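Local atomic coordinates of SPT6 (Antonospora locustae, PDB entry 2XP1), a protein that is a transcription elongation factor, probably also a histone chaperone, whose tandem SH2 domains enable interaction with RNA polymerase II. Residues 47-52 / 86-91. Numbering follows the deposited sequence.
Sequences CVLVIK and VYVRPI
Leu49 carries CG anti to its backbone N (chi1 167°), which directs CG toward Val88 on the helix. Val88 has CG2 anti to the carbonyl carbon, and the two side chains meet tip to tip. Leu49 CD2 lies 3.4 Å from Val88 CG2, a close approach for two methyls. Leu49 CD1 lies 3.6 Å from Val88 CG2. Leu49 CD2 also sits at the edge of the Tyr87 ring, near its plane, 4.1 Å from Tyr87 CE2. Ile91 CD1 lies over one face of that ring, toward the rim. Ile51 meets Ile91 at about a right angle, with Ile51 CD1 4.0 Å from Ile91 CD1. An alanine at Leu49 would probably leave a gap beside Val88 CG2 and strip the Tyr87 edge of its methyl neighbour. The contact is apolar and buried. Tyr87 OH and Ser73 OG share a hydrogen bond, which ties down the far end of the ring. Strand 46-52 runs between strands 36-40 and 57-65 in the sheet, antiparallel to both. Met61 of strand 57-65 touches both Ile51 and Tyr87. Ile51 also touches Leu92 of helix 80-100, which lies against the sheet as in the helix-on-sheet core of an SH2 domain.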
ATOM      1  N   CYS A  47      -9.296  15.603  13.045  1.00 39.74           N
ATOM      2  CA  CYS A  47      -8.697  16.798  12.492  1.00 38.75           C
ATOM      3  C   CYS A  47      -8.325  16.481  11.042  1.00 37.55           C
ATOM      4  O   CYS A  47      -8.582  15.382  10.553  1.00 37.56           O
ATOM      5  CB  CYS A  47      -7.477  17.225  13.291  1.00 37.71           C
ATOM      6  SG  CYS A  47      -6.316  15.887  13.579  1.00 39.70           S
ATOM      7  N   VAL A  48      -7.743  17.452  10.349  1.00 36.16           N
ATOM      8  CA  VAL A  48      -7.462  17.274   8.949  1.00 35.29           C
ATOM      9  C   VAL A  48      -6.060  17.764   8.648  1.00 35.14           C
ATOM     10  O   VAL A  48      -5.671  18.889   8.999  1.00 35.22           O
ATOM     11  CB  VAL A  48      -8.453  18.013   8.027  1.00 36.27           C
ATOM     12  CG1 VAL A  48      -8.101  17.696   6.584  1.00 36.92           C
ATOM     13  CG2 VAL A  48      -9.887  17.610   8.295  1.00 34.03           C
ATOM     14  N   LEU A  49      -5.308  16.883   8.009  1.00 34.01           N
ATOM     15  CA  LEU A  49      -3.964  17.155   7.569  1.00 33.70           C
ATOM     16  C   LEU A  49      -4.125  17.901   6.261  1.00 33.86           C
ATOM     17  O   LEU A  49      -4.881  17.464   5.400  1.00 33.76           O
ATOM     18  CB  LEU A  49      -3.259  15.814   7.316  1.00 32.72           C
ATOM     19  CG  LEU A  49      -1.936  15.795   6.571  1.00 31.99           C
ATOM     20  CD1 LEU A  49      -0.901  16.451   7.448  1.00 29.09           C
ATOM     21  CD2 LEU A  49      -1.521  14.336   6.263  1.00 29.32           C
ATOM     22  N   VAL A  50      -3.435  19.032   6.135  1.00 33.76           N
ATOM     23  CA  VAL A  50      -3.446  19.814   4.913  1.00 33.51           C
ATOM     24  C   VAL A  50      -1.975  19.857   4.495  1.00 34.22           C
ATOM     25  O   VAL A  50      -1.121  20.305   5.258  1.00 34.03           O
ATOM     26  CB  VAL A  50      -4.005  21.256   5.134  1.00 35.27           C
ATOM     27  CG1 VAL A  50      -4.197  22.013   3.788  1.00 35.85           C
ATOM     28  CG2 VAL A  50      -5.343  21.239   5.915  1.00 32.91           C
ATOM     29  N   ILE A  51      -1.704  19.337   3.292  1.00 34.33           N
ATOM     30  CA  ILE A  51      -0.395  19.385   2.644  1.00 35.43           C
ATOM     31  C   ILE A  51      -0.469  20.286   1.399  1.00 37.41           C
ATOM     32  O   ILE A  51      -1.333  20.088   0.536  1.00 38.53           O
ATOM     33  CB  ILE A  51       0.053  17.992   2.197  1.00 34.95           C
ATOM     34  CG1 ILE A  51      -0.025  16.972   3.362  1.00 33.41           C
ATOM     35  CG2 ILE A  51       1.444  18.040   1.688  1.00 34.85           C
ATOM     36  CD1 ILE A  51       0.227  15.509   2.936  1.00 30.96           C
ATOM     37  N   LYS A  52       0.412  21.275   1.313  1.00 38.95           N
ATOM     38  CA  LYS A  52       0.495  22.164   0.157  1.00 41.33           C
ATOM     39  C   LYS A  52       1.286  21.449  -0.946  1.00 41.11           C
ATOM     40  O   LYS A  52       2.473  21.176  -0.788  1.00 42.23           O
ATOM     41  CB  LYS A  52       1.210  23.463   0.577  1.00 43.45           C
ATOM     42  CG  LYS A  52       1.820  24.279  -0.556  1.00 46.71           C
ATOM     43  CD  LYS A  52       2.344  25.661  -0.097  1.00 50.00           C
ATOM     44  CE  LYS A  52       3.665  25.569   0.680  1.00 49.70           C
ATOM     45  NZ  LYS A  52       3.998  26.888   1.385  1.00 54.24           N
ATOM     46  N   VAL A  86       5.551   8.604   9.500  1.00 49.35           N
ATOM     47  CA  VAL A  86       5.227   7.438   8.703  1.00 51.48           C
ATOM     48  C   VAL A  86       4.523   7.837   7.440  1.00 49.25           C
ATOM     49  O   VAL A  86       4.687   7.188   6.431  1.00 50.89           O
ATOM     50  CB  VAL A  86       4.423   6.366   9.507  1.00 53.04           C
ATOM     51  CG1 VAL A  86       3.795   5.342   8.586  1.00 54.26           C
ATOM     52  CG2 VAL A  86       5.322   5.666  10.479  1.00 56.95           C
ATOM     53  N   TYR A  87       3.778   8.935   7.476  1.00 47.88           N
ATOM     54  CA  TYR A  87       2.869   9.244   6.382  1.00 46.22           C
ATOM     55  C   TYR A  87       3.187  10.525   5.636  1.00 44.28           C
ATOM     56  O   TYR A  87       3.355  10.498   4.411  1.00 44.18           O
ATOM     57  CB  TYR A  87       1.422   9.184   6.880  1.00 46.06           C
ATOM     58  CG  TYR A  87       0.407   9.318   5.800  1.00 46.91           C
ATOM     59  CD1 TYR A  87       0.183   8.273   4.896  1.00 51.08           C
ATOM     60  CD2 TYR A  87      -0.330  10.479   5.673  1.00 48.38           C
ATOM     61  CE1 TYR A  87      -0.766   8.387   3.888  1.00 51.28           C
ATOM     62  CE2 TYR A  87      -1.280  10.616   4.667  1.00 51.52           C
ATOM     63  CZ  TYR A  87      -1.500   9.555   3.775  1.00 52.62           C
ATOM     64  OH  TYR A  87      -2.447   9.689   2.754  1.00 55.75           O
ATOM     65  N   VAL A  88       3.316  11.636   6.363  1.00 43.68           N
ATOM     66  CA  VAL A  88       3.573  12.961   5.748  1.00 42.29           C
ATOM     67  C   VAL A  88       5.009  13.197   5.176  1.00 44.31           C
ATOM     68  O   VAL A  88       5.159  13.635   4.036  1.00 43.93           O
ATOM     69  CB  VAL A  88       3.161  14.115   6.719  1.00 41.70           C
ATOM     70  CG1 VAL A  88       3.367  15.452   6.093  1.00 40.40           C
ATOM     71  CG2 VAL A  88       1.691  13.965   7.168  1.00 40.60           C
ATOM     72  N   ARG A  89       6.063  12.934   5.954  1.00 46.53           N
ATOM     73  CA  ARG A  89       7.436  13.181   5.462  1.00 49.21           C
ATOM     74  C   ARG A  89       7.735  12.501   4.112  1.00 49.70           C
ATOM     75  O   ARG A  89       8.262  13.160   3.200  1.00 49.67           O
ATOM     76  CB  ARG A  89       8.528  12.887   6.514  1.00 51.71           C
ATOM     77  CG  ARG A  89       8.536  13.915   7.648  1.00 54.87           C
ATOM     78  CD  ARG A  89       9.875  13.988   8.406  1.00 67.50           C
ATOM     79  NE  ARG A  89       9.861  13.304   9.712  1.00 74.35           N
ATOM     80  CZ  ARG A  89       9.335  13.790  10.851  1.00 76.19           C
ATOM     81  NH1 ARG A  89       8.739  14.989  10.890  1.00 75.46           N
ATOM     82  NH2 ARG A  89       9.400  13.065  11.964  1.00 77.36           N
ATOM     83  N   PRO A  90       7.368  11.206   3.961  1.00 49.78           N
ATOM     84  CA  PRO A  90       7.650  10.537   2.677  1.00 50.68           C
ATOM     85  C   PRO A  90       6.847  11.117   1.526  1.00 48.74           C
ATOM     86  O   PRO A  90       7.348  11.146   0.413  1.00 50.01           O
ATOM     87  CB  PRO A  90       7.259   9.073   2.928  1.00 51.23           C
ATOM     88  CG  PRO A  90       7.107   8.947   4.432  1.00 52.14           C
ATOM     89  CD  PRO A  90       6.712  10.295   4.915  1.00 49.83           C
ATOM     90  N   ILE A  91       5.624  11.577   1.790  1.00 46.98           N
ATOM     91  CA  ILE A  91       4.900  12.406   0.801  1.00 45.53           C
ATOM     92  C   ILE A  91       5.744  13.607   0.422  1.00 46.74           C
ATOM     93  O   ILE A  91       5.951  13.866  -0.757  1.00 47.90           O
ATOM     94  CB  ILE A  91       3.450  12.792   1.238  1.00 43.25           C
ATOM     95  CG1 ILE A  91       2.555  11.536   1.260  1.00 43.74           C
ATOM     96  CG2 ILE A  91       2.858  13.746   0.281  1.00 41.58           C
ATOM     97  CD1 ILE A  91       1.148  11.735   1.851  1.00 43.39           C
TER